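Local coordinates for Mgp-operon protein 3 (Mycoplasma pneumoniae, PDB 6RJ1), which is the P40/P90 adhesion protein of a human pathogen and probably works with adhesin P1 in attaching the bacterium to host cells, at residues Ala767-Ala772 with Val846-Leu851; Gly807-Leu812 with Ala915-Asn920; Tyr865-Gly870 with Ala889-Ser894; Ser925-Thr930 with Thr944-Trp949. All coordinates share one frame; numbering follows the deposited sequence.

Interaction 1 of 4, residues Ala767-Ala772 with Val846-Leu851; sequences ATDGFA and VDLTTL
D847 lays its carboxylate against the backbone of G770 where two loops meet, and the same carboxylate closes an Asx turn: D847 OD1 accepts from T849 N at 3.1 Å. The loop of 846-851 joins strand 834-838 to strand 851-857, so the contact sits at the passage from one antiparallel sheet to the next. CG of D847 stands anti to its backbone N (chi1 -162°), and the carboxylate it carries borders G770, with OD1 3.4 Å from G770 CA; having no side chain, G770 meets it through CA itself. T849 OG1 also bonds to D847 OD1, at 2.7 Å, from above the carboxylate plane and on the same face as T849 N, which would hold the carboxylate against rotation. The other branch of T849 points at the aromatic ring: CG2 comes obliquely to F771 CZ at 3.5 Å, and the two side chains run alongside in opposite senses. The F771 ring turns its edge to D769 OD1, which lies in the ring plane. D769 and L848 cross obliquely, D769 OD2 being 4.1 Å from L848 CD1 while forming a salt bridge with R806. The two loops are tied through their backbones by L848 N to D769 O (3.1 Å, 157° at the hydrogen); D847 CA sends a C-H to the same D769 O at 3.4 Å.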
loop_
_atom_site.group_PDB
_atom_site.type_symbol
_atom_site.label_atom_id
_atom_site.label_comp_id
_atom_site.label_asym_id
_atom_site.label_seq_id
_atom_site.Cartn_x
_atom_site.Cartn_y
_atom_site.Cartn_z
ATOM N N ALA A 767 12.132 16.022 -2.285
ATOM C CA ALA A 767 12.079 14.984 -1.253
ATOM C C ALA A 767 13.424 14.272 -1.099
ATOM O O ALA A 767 14.119 14.029 -2.090
ATOM C CB ALA A 767 11.000 13.976 -1.595
ATOM N N THR A 768 13.788 13.944 0.146
ATOM C CA THR A 768 15.043 13.261 0.475
ATOM C C THR A 768 14.769 11.998 1.305
ATOM O O THR A 768 15.670 11.502 1.981
ATOM C CB THR A 768 15.999 14.230 1.204
ATOM O OG1 THR A 768 15.316 14.827 2.310
ATOM C CG2 THR A 768 16.570 15.308 0.285
ATOM N N ASP A 769 13.531 11.480 1.250
ATOM C CA ASP A 769 13.088 10.320 2.023
ATOM C C ASP A 769 13.162 8.981 1.256
ATOM O O ASP A 769 12.522 7.994 1.642
ATOM C CB ASP A 769 11.683 10.572 2.592
ATOM C CG ASP A 769 10.565 10.762 1.573
ATOM O OD1 ASP A 769 10.867 11.102 0.403
ATOM O OD2 ASP A 769 9.391 10.587 1.948
ATOM N N GLY A 770 13.986 8.954 0.214
ATOM C CA GLY A 770 14.225 7.757 -0.584
ATOM C C GLY A 770 13.391 7.585 -1.834
ATOM O O GLY A 770 13.426 6.511 -2.435
ATOM N N PHE A 771 12.650 8.628 -2.250
ATOM C CA PHE A 771 11.809 8.565 -3.444
ATOM C C PHE A 771 12.095 9.713 -4.391
ATOM O O PHE A 771 12.135 10.860 -3.951
ATOM C CB PHE A 771 10.324 8.582 -3.065
ATOM C CG PHE A 771 9.855 7.445 -2.190
ATOM C CD1 PHE A 771 9.555 6.202 -2.738
ATOM C CD2 PHE A 771 9.632 7.639 -0.833
ATOM C CE1 PHE A 771 9.068 5.165 -1.936
ATOM C CE2 PHE A 771 9.154 6.600 -0.028
ATOM C CZ PHE A 771 8.862 5.374 -0.588
ATOM N N ALA A 772 12.254 9.414 -5.699
ATOM C CA ALA A 772 12.484 10.418 -6.743
ATOM C C ALA A 772 11.209 11.229 -7.006
ATOM O O ALA A 772 11.293 12.330 -7.554
ATOM C CB ALA A 772 12.958 9.755 -8.022
ATOM N N VAL A 846 15.713 10.694 6.233
ATOM C CA VAL A 846 15.741 9.237 6.412
ATOM C C VAL A 846 14.990 8.546 5.265
ATOM O O VAL A 846 13.845 8.903 4.980
ATOM C CB VAL A 846 15.142 8.833 7.792
ATOM C CG1 VAL A 846 15.135 7.323 7.990
ATOM C CG2 VAL A 846 15.870 9.521 8.943
ATOM N N ASP A 847 15.629 7.526 4.650
ATOM C CA ASP A 847 15.055 6.701 3.575
ATOM C C ASP A 847 14.049 5.745 4.193
ATOM O O ASP A 847 14.441 4.805 4.885
ATOM C CB ASP A 847 16.161 5.912 2.855
ATOM C CG ASP A 847 15.786 5.366 1.499
ATOM O OD1 ASP A 847 14.618 4.948 1.325
ATOM O OD2 ASP A 847 16.657 5.351 0.608
ATOM N N LEU A 848 12.753 5.989 3.958
ATOM C CA LEU A 848 11.686 5.165 4.530
ATOM C C LEU A 848 11.599 3.745 3.930
ATOM O O LEU A 848 10.965 2.878 4.530
ATOM C CB LEU A 848 10.322 5.879 4.455
ATOM C CG LEU A 848 10.169 7.171 5.245
ATOM C CD1 LEU A 848 8.816 7.828 4.956
ATOM C CD2 LEU A 848 10.366 6.950 6.752
ATOM N N THR A 849 12.247 3.506 2.771
ATOM C CA THR A 849 12.243 2.191 2.114
ATOM C C THR A 849 13.279 1.250 2.746
ATOM O O THR A 849 13.257 0.051 2.466
ATOM C CB THR A 849 12.495 2.323 0.592
ATOM O OG1 THR A 849 13.887 2.563 0.325
ATOM C CG2 THR A 849 11.637 3.384 -0.069
ATOM N N THR A 850 14.199 1.797 3.569
ATOM C CA THR A 850 15.299 1.041 4.175
ATOM C C THR A 850 15.018 0.525 5.594
ATOM O O THR A 850 15.948 0.045 6.249
ATOM C CB THR A 850 16.590 1.857 4.132
ATOM O OG1 THR A 850 16.436 3.036 4.914
ATOM C CG2 THR A 850 17.035 2.188 2.722
ATOM N N LEU A 851 13.754 0.595 6.060
ATOM C CA LEU A 851 13.389 0.130 7.395
ATOM C C LEU A 851 13.728 -1.338 7.587
ATOM O O LEU A 851 13.266 -2.190 6.825
ATOM C CB LEU A 851 11.910 0.410 7.718
ATOM C CG LEU A 851 11.412 -0.103 9.078
ATOM C CD1 LEU A 851 11.760 0.851 10.199
ATOM C CD2 LEU A 851 9.948 -0.337 9.047
#

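Interaction 2 of 4, residues Gly807-Leu812 with Ala915-Asn920; sequences GGVVRL and ALAVQN
V809 and R811 of one strand rest on A915 and A917 of another, with no hydrogen bond passing between the two. The strand axes approach to 6.7 Å at 147°, and the strands belong to different antiparallel sheets, an arrangement consistent with neighbouring blades of a beta-propeller packing face to face. The apolar contacts centre on V809. Its CB meets A917 CB at 3.8 Å, while CG1, set between the backbone N and the carbonyl carbon (chi1 63°), lies 3.9 Å from A915 CB. A further carbon-carbon contact joins R811 CB and A915 CB at 3.8 Å. V893 of strand 888-896 also packs on V809 and A915. Contacts of carbon with backbone polar atoms fill in the rest: V809 CG1 is 3.8 Å from both A917 N and A915 O, and R811 CD passes A915 N at 3.9 Å. Charge is kept to the far end of R811, whose extended chain carries the guanidinium to a salt bridge with E899 and a hydrogen bond with A914 O. A hydrogen bond to T837 OG1 engages A915 O, but between the two strands themselves alanine methyls and adjacent backbone meet the valine and arginine stem through van der Waals touches.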
loop_
_atom_site.group_PDB
_atom_site.type_symbol
_atom_site.label_atom_id
_atom_site.label_comp_id
_atom_site.label_asym_id
_atom_site.label_seq_id
_atom_site.Cartn_x
_atom_site.Cartn_y
_atom_site.Cartn_z
ATOM N N GLY A 807 6.625 12.291 5.409
ATOM C CA GLY A 807 6.457 13.560 6.102
ATOM C C GLY A 807 6.131 13.534 7.577
ATOM O O GLY A 807 6.244 14.572 8.234
ATOM N N GLY A 808 5.717 12.390 8.103
ATOM C CA GLY A 808 5.378 12.299 9.515
ATOM C C GLY A 808 4.995 10.936 10.053
ATOM O O GLY A 808 5.055 9.928 9.348
ATOM N N VAL A 809 4.611 10.917 11.338
ATOM C CA VAL A 809 4.186 9.721 12.052
ATOM C C VAL A 809 2.664 9.715 12.233
ATOM O O VAL A 809 2.063 10.753 12.530
ATOM C CB VAL A 809 4.966 9.533 13.390
ATOM C CG1 VAL A 809 4.702 10.667 14.382
ATOM C CG2 VAL A 809 4.688 8.171 14.030
ATOM N N VAL A 810 2.049 8.540 12.049
ATOM C CA VAL A 810 0.612 8.379 12.251
ATOM C C VAL A 810 0.370 7.417 13.413
ATOM O O VAL A 810 0.964 6.337 13.482
ATOM C CB VAL A 810 -0.233 8.068 10.979
ATOM C CG1 VAL A 810 0.624 7.593 9.823
ATOM C CG2 VAL A 810 -1.388 7.105 11.250
ATOM N N ARG A 811 -0.460 7.868 14.356
ATOM C CA ARG A 811 -0.851 7.116 15.533
ATOM C C ARG A 811 -2.308 6.690 15.394
ATOM O O ARG A 811 -3.172 7.500 15.025
ATOM C CB ARG A 811 -0.656 7.953 16.805
ATOM C CG ARG A 811 -0.843 7.141 18.075
ATOM C CD ARG A 811 -0.680 7.979 19.307
ATOM N NE ARG A 811 -1.193 7.281 20.477
ATOM C CZ ARG A 811 -1.200 7.784 21.704
ATOM N NH1 ARG A 811 -0.723 9.001 21.935
ATOM N NH2 ARG A 811 -1.676 7.072 22.713
ATOM N N LEU A 812 -2.571 5.421 15.713
ATOM C CA LEU A 812 -3.902 4.828 15.666
ATOM C C LEU A 812 -4.337 4.465 17.073
ATOM O O LEU A 812 -3.662 3.695 17.744
ATOM C CB LEU A 812 -3.939 3.633 14.700
ATOM C CG LEU A 812 -3.367 3.904 13.300
ATOM C CD1 LEU A 812 -3.208 2.622 12.521
ATOM C CD2 LEU A 812 -4.185 4.945 12.544
ATOM N N ALA A 915 1.396 11.136 18.320
ATOM C CA ALA A 915 2.725 10.552 18.423
ATOM C C ALA A 915 3.777 11.593 18.021
ATOM O O ALA A 915 3.440 12.620 17.434
ATOM C CB ALA A 915 2.823 9.328 17.527
ATOM N N LEU A 916 5.045 11.339 18.354
ATOM C CA LEU A 916 6.153 12.235 18.043
ATOM C C LEU A 916 7.343 11.410 17.590
ATOM O O LEU A 916 7.822 10.573 18.347
ATOM C CB LEU A 916 6.499 13.088 19.280
ATOM C CG LEU A 916 7.390 14.305 19.049
ATOM C CD1 LEU A 916 6.591 15.492 18.532
ATOM C CD2 LEU A 916 8.097 14.688 20.313
ATOM N N ALA A 917 7.784 11.616 16.339
ATOM C CA ALA A 917 8.911 10.900 15.742
ATOM C C ALA A 917 10.139 11.783 15.667
ATOM O O ALA A 917 10.056 12.904 15.156
ATOM C CB ALA A 917 8.548 10.404 14.358
ATOM N N VAL A 918 11.273 11.286 16.180
ATOM C CA VAL A 918 12.548 12.011 16.195
ATOM C C VAL A 918 13.745 11.085 15.976
ATOM O O VAL A 918 13.759 9.964 16.482
ATOM C CB VAL A 918 12.767 12.883 17.475
ATOM C CG1 VAL A 918 12.045 14.216 17.390
ATOM C CG2 VAL A 918 12.403 12.137 18.758
ATOM N N GLN A 919 14.767 11.588 15.256
ATOM C CA GLN A 919 16.047 10.914 15.038
ATOM C C GLN A 919 16.712 10.984 16.418
ATOM O O GLN A 919 16.984 12.076 16.919
ATOM C CB GLN A 919 16.861 11.662 13.975
ATOM C CG GLN A 919 16.935 10.920 12.659
ATOM C CD GLN A 919 18.357 10.580 12.272
ATOM O OE1 GLN A 919 18.824 10.960 11.188
ATOM N NE2 GLN A 919 19.078 9.850 13.140
ATOM N N ASN A 920 16.844 9.826 17.074
ATOM C CA ASN A 920 17.276 9.714 18.467
ATOM C C ASN A 920 18.777 9.891 18.776
ATOM O O ASN A 920 19.120 9.962 19.950
ATOM C CB ASN A 920 16.800 8.383 19.048
ATOM C CG ASN A 920 17.272 7.125 18.351
ATOM O OD1 ASN A 920 18.372 7.040 17.789
ATOM N ND2 ASN A 920 16.448 6.096 18.409
#

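Interaction 3 of 4, residues Tyr865-Gly870 with Ala889-Ser894; sequences YTFDNG and AVITVS
Y865 and I891 form a hydrogen-bonded pair of an antiparallel sheet, joining strands 862-868 and 888-896, and the side chain of Y865 runs from this pair toward V893. Its CB lies 4.2 Å from I891 CB and close to I891 O, which sits at the edge of the ring near its plane. CG is set beside the backbone N (chi1 -75°), the N that bonds I891 O. Farther out, CD1 and then CE1 pass V893 CG2, the latter at 3.8 Å, in an oblique approach. The tip leaves the pair of strands altogether: Y865 OH is hydrogen-bonded to G781 O of strand 779-786, while V802 and L804 of strand 799-805 touch the same side chain. The sheet is thereby pinned to its neighbour, as expected if the two are successive blades of a propeller.

F867 shares this face of the sheet with Y865, A889 and I891. Its CB is 3.4 Å from A889 O, which lies in the ring plane at the edge, and CE2 reaches I891 CD1 at 4.0 Å. On the opposite face T866 and V890, the non-hydrogen-bonded pair, run next to each other in the same sense. Four backbone bonds fix the register: Y865 N to I891 O at 2.8 Å is almost straight (179° at the hydrogen), and I891 N to Y865 O, F867 N to A889 O and A889 N to F867 O complete the set. Beyond the pairing, D868 OD1 closes an Asx turn by accepting G870 N at 3.1 Å from above the carboxylate plane.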
loop_
_atom_site.group_PDB
_atom_site.type_symbol
_atom_site.label_atom_id
_atom_site.label_comp_id
_atom_site.label_asym_id
_atom_site.label_seq_id
_atom_site.Cartn_x
_atom_site.Cartn_y
_atom_site.Cartn_z
ATOM N N TYR A 865 12.467 2.682 15.518
ATOM C CA TYR A 865 12.499 2.370 14.083
ATOM C C TYR A 865 13.931 2.363 13.584
ATOM O O TYR A 865 14.581 3.411 13.562
ATOM C CB TYR A 865 11.659 3.378 13.292
ATOM C CG TYR A 865 10.170 3.169 13.429
ATOM C CD1 TYR A 865 9.484 3.606 14.564
ATOM C CD2 TYR A 865 9.438 2.551 12.419
ATOM C CE1 TYR A 865 8.110 3.395 14.704
ATOM C CE2 TYR A 865 8.064 2.352 12.539
ATOM C CZ TYR A 865 7.403 2.773 13.684
ATOM O OH TYR A 865 6.050 2.568 13.807
ATOM N N THR A 866 14.428 1.173 13.216
ATOM C CA THR A 866 15.785 0.998 12.720
ATOM C C THR A 866 15.791 1.011 11.201
ATOM O O THR A 866 15.033 0.283 10.565
ATOM C CB THR A 866 16.437 -0.235 13.346
ATOM O OG1 THR A 866 16.328 -0.144 14.770
ATOM C CG2 THR A 866 17.899 -0.383 12.961
ATOM N N PHE A 867 16.637 1.864 10.632
ATOM C CA PHE A 867 16.801 2.026 9.190
ATOM C C PHE A 867 18.212 1.631 8.786
ATOM O O PHE A 867 19.182 2.157 9.332
ATOM C CB PHE A 867 16.527 3.482 8.800
ATOM C CG PHE A 867 15.070 3.847 8.940
ATOM C CD1 PHE A 867 14.187 3.664 7.881
ATOM C CD2 PHE A 867 14.577 4.375 10.132
ATOM C CE1 PHE A 867 12.840 3.992 8.009
ATOM C CE2 PHE A 867 13.228 4.701 10.257
ATOM C CZ PHE A 867 12.368 4.490 9.200
ATOM N N ASP A 868 18.324 0.720 7.825
ATOM C CA ASP A 868 19.589 0.186 7.337
ATOM C C ASP A 868 19.826 0.655 5.903
ATOM O O ASP A 868 19.038 0.315 5.026
ATOM C CB ASP A 868 19.522 -1.355 7.398
ATOM C CG ASP A 868 20.827 -2.127 7.323
ATOM O OD1 ASP A 868 21.785 -1.625 6.680
ATOM O OD2 ASP A 868 20.885 -3.251 7.884
ATOM N N ASN A 869 20.917 1.416 5.659
ATOM C CA ASN A 869 21.305 1.912 4.329
ATOM C C ASN A 869 21.644 0.798 3.317
ATOM O O ASN A 869 21.552 1.029 2.113
ATOM C CB ASN A 869 22.446 2.920 4.438
ATOM C CG ASN A 869 22.041 4.263 5.007
ATOM O OD1 ASN A 869 20.855 4.584 5.157
ATOM N ND2 ASN A 869 23.023 5.088 5.333
ATOM N N GLY A 870 21.988 -0.395 3.818
ATOM C CA GLY A 870 22.291 -1.577 3.014
ATOM C C GLY A 870 21.075 -2.153 2.313
ATOM O O GLY A 870 21.204 -2.965 1.389
ATOM N N ALA A 889 20.318 4.495 10.689
ATOM C CA ALA A 889 19.691 5.595 11.415
ATOM C C ALA A 889 18.554 5.019 12.257
ATOM O O ALA A 889 17.962 4.003 11.880
ATOM C CB ALA A 889 19.164 6.637 10.439
ATOM N N VAL A 890 18.280 5.623 13.415
ATOM C CA VAL A 890 17.219 5.153 14.309
ATOM C C VAL A 890 16.280 6.307 14.711
ATOM O O VAL A 890 16.741 7.368 15.155
ATOM C CB VAL A 890 17.757 4.363 15.543
ATOM C CG1 VAL A 890 16.633 3.648 16.287
ATOM C CG2 VAL A 890 18.838 3.364 15.144
ATOM N N ILE A 891 14.965 6.082 14.555
ATOM C CA ILE A 891 13.921 7.032 14.939
ATOM C C ILE A 891 13.190 6.520 16.190
ATOM O O ILE A 891 12.890 5.334 16.288
ATOM C CB ILE A 891 12.961 7.346 13.756
ATOM C CG1 ILE A 891 13.621 8.339 12.771
ATOM C CG2 ILE A 891 11.584 7.854 14.239
ATOM C CD1 ILE A 891 12.918 8.532 11.413
ATOM N N THR A 892 12.924 7.410 17.141
ATOM C CA THR A 892 12.173 7.095 18.349
ATOM C C THR A 892 10.782 7.709 18.224
ATOM O O THR A 892 10.657 8.885 17.870
ATOM C CB THR A 892 12.922 7.585 19.600
ATOM O OG1 THR A 892 14.126 6.841 19.715
ATOM C CG2 THR A 892 12.113 7.412 20.885
ATOM N N VAL A 893 9.743 6.917 18.512
ATOM C CA VAL A 893 8.373 7.413 18.492
ATOM C C VAL A 893 7.815 7.401 19.924
ATOM O O VAL A 893 7.869 6.379 20.602
ATOM C CB VAL A 893 7.468 6.723 17.444
ATOM C CG1 VAL A 893 6.046 7.265 17.511
ATOM C CG2 VAL A 893 8.027 6.908 16.033
ATOM N N SER A 894 7.331 8.555 20.392
ATOM C CA SER A 894 6.791 8.711 21.740
ATOM C C SER A 894 5.357 9.223 21.697
ATOM O O SER A 894 4.972 9.882 20.739
ATOM C CB SER A 894 7.662 9.673 22.544
ATOM O OG SER A 894 7.955 10.865 21.830
#

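Interaction 4 of 4, residues Ser925-Thr930 with Thr944-Trp949; sequences SQDDLT and TKDQTW
D928 pairs with K945 at the open end of a beta hairpin formed by strands 928-933 and 939-945, the first two strands of a four-stranded antiparallel sheet. Two backbone hydrogen bonds make the pair: K945 N to D928 O at 2.7 Å and D928 N to K945 O at 3.2 Å. The next pair, L929 with T944, is non-hydrogen-bonded and turns its side chains to the other face, where both touch Y888 of strand 888-896; the hairpin thus leans on the adjoining sheet.

Side-chain van der Waals contacts flank the pairing. T944 CG2 touches the carboxylate carbon CG of D927 at 3.5 Å, the two side chains crossing at about a right angle. T930 likewise crosses K945 at about a right angle, with T930 OG1 3.3 Å from K945 CG and 3.4 Å from K945 CE. The bend of the lysine at chi3 (-83°) turns CE back toward this hydroxyl.

Charge is gathered more loosely. K945 NZ forms a long, weak ion pair with D10, D928 one with K886, and D927 OD2 one with K952. The last may partly offset the proximity of two acidic groups, for the carboxylates of D927 and D946 approach without a bond between them. Their planes stand 84° apart, and the nearest oxygens, D927 OD1 and D946 OD2, are 3.8 Å from each other.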
loop_
_atom_site.group_PDB
_atom_site.type_symbol
_atom_site.label_atom_id
_atom_site.label_comp_id
_atom_site.label_asym_id
_atom_site.label_seq_id
_atom_site.Cartn_x
_atom_site.Cartn_y
_atom_site.Cartn_z
ATOM N N SER A 925 27.009 6.640 8.839
ATOM C CA SER A 925 27.023 6.590 7.383
ATOM C C SER A 925 28.260 5.801 6.933
ATOM O O SER A 925 28.520 5.693 5.735
ATOM C CB SER A 925 27.047 8.007 6.814
ATOM O OG SER A 925 28.164 8.735 7.304
ATOM N N GLN A 926 29.004 5.226 7.885
ATOM C CA GLN A 926 30.215 4.496 7.549
ATOM C C GLN A 926 30.176 3.004 7.883
ATOM O O GLN A 926 31.128 2.296 7.543
ATOM C CB GLN A 926 31.440 5.172 8.209
ATOM C CG GLN A 926 32.083 6.286 7.372
ATOM C CD GLN A 926 31.220 7.523 7.221
ATOM O OE1 GLN A 926 30.665 7.798 6.149
ATOM N NE2 GLN A 926 31.085 8.299 8.291
ATOM N N ASP A 927 29.108 2.501 8.522
ATOM C CA ASP A 927 29.153 1.092 8.905
ATOM C C ASP A 927 27.914 0.263 8.603
ATOM O O ASP A 927 26.823 0.806 8.466
ATOM C CB ASP A 927 29.489 0.984 10.398
ATOM C CG ASP A 927 30.947 1.211 10.744
ATOM O OD1 ASP A 927 31.824 0.700 10.004
ATOM O OD2 ASP A 927 31.213 1.865 11.773
ATOM N N ASP A 928 28.088 -1.068 8.533
ATOM C CA ASP A 928 26.991 -2.005 8.296
ATOM C C ASP A 928 26.477 -2.533 9.618
ATOM O O ASP A 928 27.234 -3.104 10.389
ATOM C CB ASP A 928 27.413 -3.137 7.352
ATOM C CG ASP A 928 27.670 -2.648 5.942
ATOM O OD1 ASP A 928 26.716 -2.114 5.311
ATOM O OD2 ASP A 928 28.821 -2.792 5.467
ATOM N N LEU A 929 25.195 -2.308 9.891
ATOM C CA LEU A 929 24.565 -2.686 11.143
ATOM C C LEU A 929 24.164 -4.168 11.259
ATOM O O LEU A 929 23.440 -4.687 10.404
ATOM C CB LEU A 929 23.359 -1.772 11.367
ATOM C CG LEU A 929 22.529 -2.021 12.608
ATOM C CD1 LEU A 929 23.115 -1.323 13.817
ATOM C CD2 LEU A 929 21.130 -1.579 12.378
ATOM N N THR A 930 24.604 -4.824 12.358
ATOM C CA THR A 930 24.240 -6.211 12.696
ATOM C C THR A 930 22.895 -6.175 13.453
ATOM O O THR A 930 22.042 -7.052 13.272
ATOM C CB THR A 930 25.352 -6.866 13.521
ATOM O OG1 THR A 930 26.570 -6.801 12.790
ATOM C CG2 THR A 930 25.054 -8.306 13.890
ATOM N N THR A 944 28.025 -3.644 14.822
ATOM C CA THR A 944 28.454 -3.196 13.508
ATOM C C THR A 944 29.490 -4.141 12.860
ATOM O O THR A 944 30.284 -4.777 13.550
ATOM C CB THR A 944 28.927 -1.730 13.673
ATOM O OG1 THR A 944 27.875 -0.856 13.263
ATOM C CG2 THR A 944 30.234 -1.405 12.960
ATOM N N LYS A 945 29.463 -4.198 11.523
ATOM C CA LYS A 945 30.353 -4.954 10.648
ATOM C C LYS A 945 31.084 -3.977 9.715
ATOM O O LYS A 945 30.561 -2.910 9.379
ATOM C CB LYS A 945 29.551 -5.936 9.782
ATOM C CG LYS A 945 28.959 -7.126 10.525
ATOM C CD LYS A 945 28.071 -7.991 9.614
ATOM C CE LYS A 945 26.651 -7.484 9.459
ATOM N NZ LYS A 945 25.805 -8.450 8.713
ATOM N N ASP A 946 32.280 -4.380 9.270
ATOM C CA ASP A 946 33.157 -3.654 8.346
ATOM C C ASP A 946 34.055 -4.731 7.719
ATOM O O ASP A 946 34.237 -4.787 6.500
ATOM C CB ASP A 946 33.989 -2.611 9.130
ATOM C CG ASP A 946 35.003 -1.826 8.319
ATOM O OD1 ASP A 946 36.133 -2.334 8.125
ATOM O OD2 ASP A 946 34.681 -0.688 7.906
ATOM N N GLN A 947 34.569 -5.606 8.600
ATOM C CA GLN A 947 35.447 -6.766 8.424
ATOM C C GLN A 947 35.641 -7.352 9.852
ATOM O O GLN A 947 36.272 -8.400 10.015
ATOM C CB GLN A 947 36.786 -6.363 7.721
ATOM C CG GLN A 947 38.097 -6.520 8.512
ATOM C CD GLN A 947 38.417 -5.353 9.415
ATOM O OE1 GLN A 947 37.580 -4.857 10.180
ATOM N NE2 GLN A 947 39.662 -4.906 9.365
ATOM N N THR A 948 35.053 -6.660 10.872
ATOM C CA THR A 948 35.097 -6.981 12.305
ATOM C C THR A 948 34.515 -8.368 12.615
ATOM O O THR A 948 33.304 -8.602 12.468
ATOM C CB THR A 948 34.467 -5.869 13.170
ATOM O OG1 THR A 948 33.881 -4.851 12.349
ATOM C CG2 THR A 948 35.468 -5.259 14.142
ATOM N N TRP A 949 35.418 -9.283 13.042
ATOM C CA TRP A 949 35.163 -10.691 13.366
ATOM C C TRP A 949 34.231 -10.858 14.569
ATOM O O TRP A 949 33.254 -11.611 14.489
ATOM C CB TRP A 949 36.493 -11.453 13.548
ATOM C CG TRP A 949 37.600 -10.967 12.650
ATOM C CD1 TRP A 949 38.738 -10.319 13.033
ATOM C CD2 TRP A 949 37.634 -11.022 11.213
ATOM N NE1 TRP A 949 39.498 -10.000 11.930
ATOM C CE2 TRP A 949 38.837 -10.407 10.798
ATOM C CE3 TRP A 949 36.770 -11.549 10.234
ATOM C CZ2 TRP A 949 39.198 -10.302 9.446
ATOM C CZ3 TRP A 949 37.121 -11.429 8.896
ATOM C CH2 TRP A 949 38.324 -10.819 8.514
#

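In the fold
Interaction 3 touches each of the other three. Its centre is about 11 Å from that of interaction 2, and strand 888-896 runs beside strand 914-920: V918 O and T892 N probably hydrogen-bond at 2.8 Å, as do N920 ND2 and T892 OG1. Toward interaction 1, about 12 Å away between centres, T850 O probably accepts from D868 N at 2.9 Å, just before strand 851-857 begins. Toward interaction 4, about 16 Å away between centres, the link is apolar, T866 CG2 to L929 CD2 at 3.5 Å. Interactions 1 and 2 meet at V846 CG2 and Q919 OE1, 4.0 Å apart. Interaction 2 joins this sheet to the preceding one, interaction 1 joins two loops, and interaction 4 opens the following sheet.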